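Local atomic coordinates of probable leucine/isoleucine/valine-binding protein (Rhodopirellula baltica, PDB entry 4KV7), a protein that probably binds a branched-chain amino acid such as leucine, isoleucine or valine, or a related small ligand, as a periplasmic-type binding protein. Residues A[215-220]-A[239-244]; A[202-207]-A[233-238]; A[144-149]-A[219-224]; A[159-164]-A[189-194]. The protein carries 1 engineered substitution. One frame throughout, in Å; residues are numbered along the deposited sequence. Where two conformers were deposited one is given.

Contact 1 (A[215-220]-A[239-244])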
# COMPACT_ATOMS: atom_id res chain seq x y z
N PRO A 215 22.31 -19.53 -10.70
CA PRO A 215 22.78 -18.57 -11.70
C PRO A 215 22.53 -17.14 -11.27
O PRO A 215 21.78 -16.90 -10.32
CB PRO A 215 21.90 -18.90 -12.91
CG PRO A 215 20.60 -19.29 -12.30
CD PRO A 215 20.96 -20.04 -11.03
N LEU A 216 23.15 -16.19 -11.95
CA LEU A 216 22.90 -14.77 -11.70
C LEU A 216 21.44 -14.45 -11.99
O LEU A 216 20.92 -14.87 -13.02
CB LEU A 216 23.81 -13.93 -12.59
CG LEU A 216 23.77 -12.41 -12.44
CD1 LEU A 216 24.42 -11.97 -11.12
CD2 LEU A 216 24.42 -11.73 -13.63
N PRO A 217 20.76 -13.73 -11.09
CA PRO A 217 19.35 -13.44 -11.36
C PRO A 217 19.15 -12.58 -12.61
O PRO A 217 19.93 -11.65 -12.86
CB PRO A 217 18.91 -12.66 -10.12
CG PRO A 217 19.87 -13.05 -9.06
CD PRO A 217 21.18 -13.24 -9.76
N LYS A 218 18.12 -12.91 -13.39
CA LYS A 218 17.72 -12.09 -14.52
C LYS A 218 16.61 -11.13 -14.15
O LYS A 218 16.36 -10.16 -14.87
CB LYS A 218 17.29 -12.95 -15.71
CG LYS A 218 18.45 -13.69 -16.35
CD LYS A 218 18.01 -14.49 -17.57
CE LYS A 218 19.21 -14.98 -18.37
NZ LYS A 218 20.18 -15.74 -17.54
N ALA A 219 15.97 -11.39 -13.02
CA ALA A 219 14.91 -10.53 -12.52
C ALA A 219 15.10 -10.42 -11.03
O ALA A 219 15.43 -11.41 -10.37
CB ALA A 219 13.54 -11.13 -12.83
N VAL A 220 14.90 -9.22 -10.49
CA VAL A 220 14.97 -9.00 -9.06
C VAL A 220 13.68 -8.33 -8.60
O VAL A 220 13.36 -7.21 -9.01
CB VAL A 220 16.18 -8.14 -8.66
CG1 VAL A 220 16.16 -7.84 -7.17
CG2 VAL A 220 17.48 -8.84 -9.03
N ASN A 239 27.90 -1.81 -10.35
CA ASN A 239 28.56 -3.10 -10.21
C ASN A 239 28.34 -4.02 -11.41
O ASN A 239 28.50 -5.24 -11.31
CB ASN A 239 28.10 -3.82 -8.93
CG ASN A 239 28.83 -3.33 -7.69
OD1 ASN A 239 28.40 -2.38 -7.04
ND2 ASN A 239 29.93 -3.99 -7.35
N ASN A 240 27.95 -3.43 -12.54
CA ASN A 240 27.83 -4.16 -13.80
C ASN A 240 26.70 -5.20 -13.79
O ASN A 240 26.83 -6.28 -14.37
CB ASN A 240 29.18 -4.80 -14.18
CG ASN A 240 29.24 -5.23 -15.64
OD1 ASN A 240 28.43 -4.80 -16.46
ND2 ASN A 240 30.20 -6.09 -15.96
N PHE A 241 25.60 -4.86 -13.12
CA PHE A 241 24.48 -5.78 -12.97
C PHE A 241 23.18 -5.08 -13.34
O PHE A 241 22.77 -4.14 -12.67
CB PHE A 241 24.42 -6.26 -11.51
CG PHE A 241 23.31 -7.22 -11.22
CD1 PHE A 241 23.11 -8.36 -12.00
CD2 PHE A 241 22.49 -7.02 -10.12
CE1 PHE A 241 22.09 -9.25 -11.70
CE2 PHE A 241 21.47 -7.91 -9.82
CZ PHE A 241 21.28 -9.03 -10.61
N ASN A 242 22.52 -5.56 -14.40
CA ASN A 242 21.32 -4.92 -14.91
C ASN A 242 20.17 -5.90 -15.18
O ASN A 242 19.74 -6.07 -16.32
CB ASN A 242 21.63 -4.12 -16.18
CG ASN A 242 22.59 -2.97 -15.92
OD1 ASN A 242 22.17 -1.89 -15.49
ND2 ASN A 242 23.87 -3.19 -16.18
N PRO A 243 19.64 -6.53 -14.12
CA PRO A 243 18.50 -7.43 -14.30
C PRO A 243 17.24 -6.62 -14.52
O PRO A 243 17.26 -5.40 -14.39
CB PRO A 243 18.41 -8.11 -12.94
CG PRO A 243 18.82 -7.02 -11.98
CD PRO A 243 19.96 -6.33 -12.70
N GLN A 244 16.13 -7.29 -14.83
CA GLN A 244 14.84 -6.63 -14.76
C GLN A 244 14.47 -6.44 -13.30
O GLN A 244 14.35 -7.42 -12.56
CB GLN A 244 13.77 -7.49 -15.44
CG GLN A 244 12.37 -6.93 -15.31
CD GLN A 244 12.19 -5.63 -16.06
OE1 GLN A 244 12.29 -5.59 -17.28
NE2 GLN A 244 11.89 -4.55 -15.33
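Two backbone hydrogen bonds fasten the segments in parallel register round Ala-219. Gln-244 N donates to Lys-218 O at 2.9 Å, standing above the plane of that carbonyl, and Gln-244 O takes the N-H of Val-220 at 2.8 Å (N-H...O 163°), here in the carbonyl plane. The same Gln-244 oxygen lies 3.2 Å from Ala-219 CA, a CA-H...O contact that completes the bridge. Packing continues upstream through Phe-241, whose CG stands anti to the backbone N (chi1 -180°), sending the ring toward residues 216-220. Leu-216, likewise anti, meets it tip to tip, CD1 3.6 Å from Phe-241 CE1. Pro-217 O approaches the ring at its edge, 3.4 Å from Phe-241 CE1, while Pro-243 CD, from the aromatic's own segment, sits 3.4 Å above the plane of the Phe-241 ring, over its centre. Val-220 CG2 crosses obliquely to Pro-243 CG at 3.7 Å. Beyond this pair, Gln-244 NE2 is hydrogen-bonded to Gly-266 O and Lys-218 NZ forms a salt bridge with Glu-158. The contact thus starts the pairing of strands 219-223 and 244-247, with Leu-210 and Leu-211 of helix 204-211 packing on Val-220 and Phe-241 respectively.

Contact 2 (A[202-207]-A[233-238])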
# COMPACT_ATOMS: atom_id res chain seq x y z
N GLN A 202 21.49 0.53 3.99
CA GLN A 202 22.58 -0.43 3.99
C GLN A 202 22.27 -1.62 3.10
O GLN A 202 21.80 -2.66 3.57
CB GLN A 202 22.88 -0.86 5.42
CG GLN A 202 23.37 0.30 6.28
CD GLN A 202 23.51 -0.07 7.74
OE1 GLN A 202 23.85 -1.21 8.08
NE2 GLN A 202 23.23 0.88 8.62
N VAL A 203 22.52 -1.45 1.81
CA VAL A 203 22.08 -2.42 0.81
C VAL A 203 23.23 -3.21 0.20
O VAL A 203 22.99 -4.11 -0.62
CB VAL A 203 21.28 -1.73 -0.31
CG1 VAL A 203 20.11 -0.96 0.28
CG2 VAL A 203 22.18 -0.83 -1.14
N GLU A 204 24.45 -2.90 0.60
CA GLU A 204 25.63 -3.48 0.00
C GLU A 204 25.70 -5.00 0.16
O GLU A 204 26.01 -5.73 -0.80
CB GLU A 204 26.88 -2.84 0.61
CG GLU A 204 26.85 -1.29 0.66
CD GLU A 204 25.85 -0.71 1.68
OE1 GLU A 204 25.80 -1.18 2.84
OE2 GLU A 204 25.10 0.20 1.29
N ASP A 205 25.43 -5.49 1.36
CA ASP A 205 25.46 -6.93 1.63
C ASP A 205 24.42 -7.66 0.79
O ASP A 205 24.70 -8.74 0.25
CB ASP A 205 25.24 -7.23 3.11
CG ASP A 205 26.44 -6.90 3.97
OD1 ASP A 205 27.53 -6.65 3.41
OD2 ASP A 205 26.30 -6.90 5.21
N GLY A 206 23.23 -7.09 0.69
CA GLY A 206 22.17 -7.70 -0.09
C GLY A 206 22.50 -7.77 -1.57
O GLY A 206 22.22 -8.77 -2.23
N LEU A 207 23.11 -6.71 -2.09
CA LEU A 207 23.54 -6.73 -3.49
C LEU A 207 24.59 -7.81 -3.73
O LEU A 207 24.52 -8.55 -4.73
CB LEU A 207 24.09 -5.36 -3.91
CG LEU A 207 24.66 -5.31 -5.33
CD1 LEU A 207 23.62 -5.68 -6.36
CD2 LEU A 207 25.23 -3.92 -5.61
N ILE A 233 19.47 -0.17 -6.81
CA ILE A 233 19.49 -0.07 -8.27
C ILE A 233 20.70 0.71 -8.78
O ILE A 233 21.36 0.29 -9.74
CB ILE A 233 18.19 0.51 -8.80
CG1 ILE A 233 17.08 -0.53 -8.61
CG2 ILE A 233 18.32 0.87 -10.28
CD1 ILE A 233 15.69 0.03 -8.74
N ARG A 234 21.01 1.83 -8.13
CA ARG A 234 22.19 2.61 -8.51
C ARG A 234 23.45 1.77 -8.37
O ARG A 234 24.32 1.78 -9.25
CB ARG A 234 22.32 3.86 -7.64
CG ARG A 234 21.38 4.98 -8.02
CD ARG A 234 21.76 6.30 -7.34
NE ARG A 234 20.78 7.35 -7.63
CZ ARG A 234 20.80 8.12 -8.70
NH1 ARG A 234 21.76 7.98 -9.62
NH2 ARG A 234 19.87 9.05 -8.87
N MSE A 235 23.57 1.07 -7.25
CA MSE A 235 24.75 0.26 -6.98
C MSE A 235 24.87 -0.95 -7.88
O MSE A 235 25.97 -1.34 -8.28
CB MSE A 235 24.78 -0.16 -5.52
CG MSE A 235 25.09 0.98 -4.60
SE MSE A 235 25.48 0.40 -2.79
CE MSE A 235 26.06 -1.38 -3.15
N ALA A 236 23.74 -1.57 -8.19
CA ALA A 236 23.73 -2.68 -9.12
C ALA A 236 24.32 -2.23 -10.45
O ALA A 236 25.21 -2.88 -10.99
CB ALA A 236 22.31 -3.19 -9.32
N ARG A 237 23.84 -1.11 -10.97
CA ARG A 237 24.29 -0.64 -12.27
C ARG A 237 25.78 -0.25 -12.25
O ARG A 237 26.50 -0.44 -13.23
CB ARG A 237 23.38 0.49 -12.80
CG ARG A 237 21.88 0.10 -12.86
CD ARG A 237 21.08 0.96 -13.85
NE ARG A 237 19.63 0.92 -13.60
CZ ARG A 237 18.81 -0.02 -14.07
NH1 ARG A 237 17.51 0.03 -13.79
NH2 ARG A 237 19.28 -1.01 -14.81
N MSE A 238 26.26 0.24 -11.10
CA MSE A 238 27.68 0.54 -10.92
C MSE A 238 28.52 -0.73 -10.84
O MSE A 238 29.69 -0.74 -11.21
CB MSE A 238 27.91 1.37 -9.64
CG MSE A 238 27.24 2.73 -9.64
SE MSE A 238 28.12 4.06 -10.74
CE MSE A 238 29.84 4.09 -9.82
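The first turn of helix 204-211 faces the C-terminal part of helix 226-238, the backbones coming nearest at Leu-207 and Ala-236, whose CA atoms are 6.9 Å apart. Selenomethionine Met-235 spans the gap. Its CG is anti to the carbonyl carbon (chi1 -72°), and the chain then bends at chi3 (25°), turning the methyl group in toward the other helix. The side chain crosses Val-203 obliquely, SE 3.9 Å from Val-203 CG2; CE rests 3.6 Å from Leu-207 CD2 and 3.8 Å from Glu-204 CA. Leu-207, with CG anti to the backbone N (chi1 176°), splits its two methyls: CD2 goes to Met-235, CD1 to Ala-236 CB at 4.1 Å. An alanine here would lack both methyls and would probably loosen the fit between the helices. Glu-204 sets CG anti to its carbonyl carbon, against the methyl of Met-235, and the bend at chi2 then turns the carboxylate, where OE2 pairs with Lys-231 in a salt bridge and takes a weak hydrogen bond from Val-203 N. No hydrogen bond links the two segments. This apolar joining of adjacent helices on one face of a mostly parallel sheet is what the alternating strands and helices of a Rossmann-like, periplasmic-binding-protein domain produce.

Contact 3 (A[144-149]-A[219-224])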
# COMPACT_ATOMS: atom_id res chain seq x y z
N ALA A 144 1.49 -12.40 -9.74
CA ALA A 144 1.37 -11.78 -11.05
C ALA A 144 2.74 -11.58 -11.70
O ALA A 144 2.93 -11.88 -12.88
CB ALA A 144 0.63 -10.46 -10.95
N MSE A 145 3.70 -11.10 -10.92
CA MSE A 145 5.06 -10.91 -11.41
C MSE A 145 5.69 -12.21 -11.86
O MSE A 145 6.24 -12.30 -12.96
CB MSE A 145 5.94 -10.31 -10.30
CG MSE A 145 5.61 -8.91 -9.89
SE MSE A 145 6.78 -8.50 -8.43
CE MSE A 145 6.50 -6.58 -8.26
N VAL A 146 5.65 -13.22 -10.99
CA VAL A 146 6.32 -14.48 -11.28
C VAL A 146 5.71 -15.15 -12.49
O VAL A 146 6.43 -15.61 -13.38
CB VAL A 146 6.34 -15.40 -10.05
CG1 VAL A 146 6.73 -16.84 -10.44
CG2 VAL A 146 7.27 -14.84 -8.98
N ASP A 147 4.38 -15.21 -12.56
CA ASP A 147 3.74 -15.84 -13.71
C ASP A 147 4.13 -15.12 -15.00
O ASP A 147 4.38 -15.77 -16.01
CB ASP A 147 2.21 -15.84 -13.56
CG ASP A 147 1.71 -16.82 -12.51
OD1 ASP A 147 2.47 -17.73 -12.12
OD2 ASP A 147 0.55 -16.67 -12.07
N ALA A 148 4.18 -13.80 -14.96
CA ALA A 148 4.52 -13.04 -16.16
C ALA A 148 5.97 -13.23 -16.57
O ALA A 148 6.27 -13.31 -17.76
CB ALA A 148 4.22 -11.58 -15.96
N LEU A 149 6.87 -13.30 -15.60
CA LEU A 149 8.28 -13.54 -15.89
C LEU A 149 8.49 -14.90 -16.53
O LEU A 149 9.20 -15.03 -17.53
CB LEU A 149 9.11 -13.42 -14.61
CG LEU A 149 9.29 -11.99 -14.10
CD1 LEU A 149 9.72 -12.00 -12.64
CD2 LEU A 149 10.32 -11.26 -14.96
N ALA A 219 15.97 -11.39 -13.02
CA ALA A 219 14.91 -10.53 -12.52
C ALA A 219 15.10 -10.42 -11.03
O ALA A 219 15.43 -11.41 -10.37
CB ALA A 219 13.54 -11.13 -12.83
N VAL A 220 14.90 -9.22 -10.49
CA VAL A 220 14.97 -9.00 -9.06
C VAL A 220 13.68 -8.33 -8.60
O VAL A 220 13.36 -7.21 -9.01
CB VAL A 220 16.18 -8.14 -8.66
CG1 VAL A 220 16.16 -7.84 -7.17
CG2 VAL A 220 17.48 -8.84 -9.03
N ILE A 221 12.94 -9.04 -7.76
CA ILE A 221 11.72 -8.54 -7.15
C ILE A 221 12.09 -7.83 -5.86
O ILE A 221 12.70 -8.40 -4.95
CB ILE A 221 10.71 -9.70 -6.92
CG1 ILE A 221 10.21 -10.22 -8.27
CG2 ILE A 221 9.54 -9.24 -6.06
CD1 ILE A 221 9.41 -11.53 -8.22
N MSE A 222 11.72 -6.55 -5.80
CA MSE A 222 12.08 -5.68 -4.69
C MSE A 222 10.92 -5.50 -3.73
O MSE A 222 9.86 -4.95 -4.09
CB MSE A 222 12.54 -4.32 -5.21
CG MSE A 222 13.70 -4.42 -6.18
SE MSE A 222 14.47 -2.73 -6.74
CE MSE A 222 12.85 -1.89 -7.40
N VAL A 223 11.11 -6.00 -2.51
CA VAL A 223 10.12 -5.90 -1.46
C VAL A 223 10.73 -4.98 -0.40
O VAL A 223 11.25 -5.42 0.63
CB VAL A 223 9.76 -7.29 -0.88
CG1 VAL A 223 8.60 -7.16 0.09
CG2 VAL A 223 9.42 -8.29 -1.99
N GLY A 224 10.70 -3.68 -0.69
CA GLY A 224 11.39 -2.71 0.12
C GLY A 224 10.72 -1.36 0.04
O GLY A 224 9.55 -1.28 -0.32
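Ile-221 is the centre of this helix-on-strand contact; Met-145 is its chief counterpart on helix 138-151, while Leu-149, one turn on, packs mainly on Ala-219. The short axes run almost exactly antiparallel, 174° between their N-to-C directions, and approach to 10.7 Å, a separation bridged by apolar side chains; no hydrogen bond crosses it. Ile-221 has CG1 anti to the carbonyl carbon (chi1 -68°) and CG2 anti to the backbone N, so both branches are presented to the helix. Met-145, a selenomethionine, extends straight beyond CG and comes tip to tip with it: SE lies 3.7 Å from Ile-221 CG2 and 3.8 Å from Ile-221 CG1, reaching into the fork between the branches. The outer methyl, Ile-221 CD1, meets Val-146 CG2 at 4.0 Å, with these side chains crossing at about a right angle. An alanine here in place of Ile-221 would lack the branches that meet Met-145 SE and Val-146 CG2, and would probably weaken the packing of the helix on the strand. Leu-149 uses both ends of its fork on the small side chain of Ala-219: CD1 and CD2 are each 3.9 Å from Ala-219 CB. The two-residue spacing of Ala-219 and Ile-221 thus matches the four-residue turn of the helix, while Val-220 and Met-222 point to the opposite sheet face. Val-146 also touches helix 167-183, and Met-145 touches Leu-246 on the adjoining strand. Such a helix lying antiparallel over a central strand is the layer packing of a Rossmann-like alpha/beta domain, as in type I periplasmic binding proteins.

Contact 4 (A[159-164]-A[189-194]); sequences IGFFTQ and SSLPHG
Thr-163 holds OG1 between its backbone N and carbonyl carbon (chi1 81°), and His-193 sends CG anti to its own N (chi1 -166°); together these torsions bring OG1 and NE2 to 2.7 Å. The side chains cross at about a right angle, and Thr-163 OG1 meets the imidazole at its edge, near the ring plane. This is a short hydrogen bond in which either partner could donate. Phe-161 turns CG anti to its carbonyl carbon (chi1 -64°), which lays its ring alongside Leu-191, CE1 to CD2 at 3.8 Å, both side chains pointing the same way. Behind these groups the backbones form a parallel ladder. Phe-161 N donates to Pro-192 O at 2.9 Å from well above the carbonyl plane, whereas Gly-194 N to Phe-161 O and Thr-163 N to Gly-194 O, also 2.9 Å each, run nearly along their C=O axes. The pairing closes a beta-alpha-beta crossover: strand 159-164 leads through helix 167-183 to strand 193-196, the outermost strand at this end of the sheet. Phe-173 of that helix stacks on the His-193 ring and meets Phe-161 edge-to-face. At the start of the pairing Pro-192 presses on Gly-160, its CG 3.6 Å from Gly-160 CA, with Pro-192 CD 3.3 Å from Ile-159 O; a glycine leaves room for the pyrrolidine ring where a CB would be tight.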
# COMPACT_ATOMS: atom_id res chain seq x y z
N ILE A 159 14.92 -15.97 -10.86
CA ILE A 159 14.17 -14.91 -10.20
C ILE A 159 14.70 -14.72 -8.79
O ILE A 159 14.61 -15.63 -7.95
CB ILE A 159 12.66 -15.22 -10.15
CG1 ILE A 159 12.10 -15.39 -11.56
CG2 ILE A 159 11.91 -14.11 -9.41
CD1 ILE A 159 10.69 -15.94 -11.58
N GLY A 160 15.25 -13.54 -8.52
CA GLY A 160 15.81 -13.22 -7.22
C GLY A 160 14.99 -12.19 -6.47
O GLY A 160 14.07 -11.58 -7.02
N PHE A 161 15.34 -12.00 -5.20
CA PHE A 161 14.58 -11.12 -4.32
C PHE A 161 15.51 -10.20 -3.55
O PHE A 161 16.57 -10.64 -3.09
CB PHE A 161 13.74 -11.94 -3.35
CG PHE A 161 12.70 -12.76 -4.04
CD1 PHE A 161 13.01 -13.99 -4.61
CD2 PHE A 161 11.42 -12.27 -4.17
CE1 PHE A 161 12.05 -14.72 -5.29
CE2 PHE A 161 10.46 -13.00 -4.85
CZ PHE A 161 10.78 -14.22 -5.41
N PHE A 162 15.10 -8.94 -3.41
CA PHE A 162 15.79 -7.96 -2.58
C PHE A 162 14.75 -7.44 -1.61
O PHE A 162 13.79 -6.79 -2.04
CB PHE A 162 16.34 -6.82 -3.42
CG PHE A 162 16.98 -5.74 -2.61
CD1 PHE A 162 18.22 -5.93 -2.02
CD2 PHE A 162 16.34 -4.52 -2.41
CE1 PHE A 162 18.80 -4.93 -1.25
CE2 PHE A 162 16.91 -3.52 -1.65
CZ PHE A 162 18.15 -3.73 -1.07
N THR A 163 14.89 -7.78 -0.33
CA THR A 163 13.79 -7.51 0.59
C THR A 163 14.24 -6.93 1.92
O THR A 163 15.35 -7.17 2.39
CB THR A 163 12.92 -8.77 0.89
OG1 THR A 163 13.55 -9.59 1.88
CG2 THR A 163 12.64 -9.58 -0.37
N GLN A 164 13.32 -6.21 2.55
CA GLN A 164 13.56 -5.65 3.87
C GLN A 164 13.63 -6.79 4.88
O GLN A 164 12.85 -7.74 4.81
CB GLN A 164 12.41 -4.72 4.20
CG GLN A 164 12.64 -3.78 5.36
CD GLN A 164 11.62 -2.69 5.33
OE1 GLN A 164 11.70 -1.79 4.49
NE2 GLN A 164 10.61 -2.78 6.19
N SER A 189 16.06 -22.27 0.52
CA SER A 189 17.46 -21.81 0.60
C SER A 189 18.09 -21.59 -0.78
O SER A 189 19.14 -20.96 -0.89
CB SER A 189 18.31 -22.80 1.39
OG SER A 189 18.39 -24.05 0.71
N SER A 190 17.44 -22.09 -1.83
CA SER A 190 17.98 -21.98 -3.18
C SER A 190 17.72 -20.61 -3.82
O SER A 190 18.43 -20.21 -4.73
CB SER A 190 17.42 -23.08 -4.08
OG SER A 190 16.04 -22.87 -4.34
N LEU A 191 16.70 -19.91 -3.34
CA LEU A 191 16.33 -18.64 -3.97
C LEU A 191 17.36 -17.54 -3.70
O LEU A 191 17.87 -17.42 -2.58
CB LEU A 191 14.96 -18.17 -3.47
CG LEU A 191 13.72 -18.78 -4.12
CD1 LEU A 191 13.61 -20.28 -3.91
CD2 LEU A 191 12.47 -18.09 -3.58
N PRO A 192 17.66 -16.72 -4.71
CA PRO A 192 18.51 -15.55 -4.45
C PRO A 192 17.74 -14.59 -3.57
O PRO A 192 16.61 -14.24 -3.89
CB PRO A 192 18.72 -14.93 -5.84
CG PRO A 192 18.11 -15.91 -6.83
CD PRO A 192 17.11 -16.71 -6.08
N HIS A 193 18.34 -14.17 -2.46
CA HIS A 193 17.62 -13.35 -1.50
C HIS A 193 18.57 -12.42 -0.74
O HIS A 193 19.18 -12.82 0.26
CB HIS A 193 16.86 -14.23 -0.52
CG HIS A 193 15.83 -13.49 0.28
ND1 HIS A 193 15.15 -14.07 1.34
CD2 HIS A 193 15.34 -12.23 0.17
CE1 HIS A 193 14.30 -13.19 1.84
NE2 HIS A 193 14.39 -12.08 1.15
N GLY A 194 18.69 -11.19 -1.22
CA GLY A 194 19.47 -10.17 -0.55
C GLY A 194 18.57 -9.35 0.35
O GLY A 194 17.42 -9.09 -0.02

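From the N terminus, helix 138-151 opens contact 3, whose loop closes only at strand 219-223. Within that span contact 4 both opens and closes, completing the crossover from strand 159-164 to strand 193-196. Contact 2 opens next, at 202-207, still before contact 3 has closed, so these two cross. Contact 1 leaves from 215-220, overlapping the end of contact 3 at Ala-219 and Val-220, and crosses contact 2, which closes at 233-238 just ahead of 239-244. Strand 219-223 is therefore the hub: it bonds to strand 159-164 through Gly-160 N and Ala-219 O, pairs with strand 244-247, and separates helix 138-151 from helices 204-211 and 226-238.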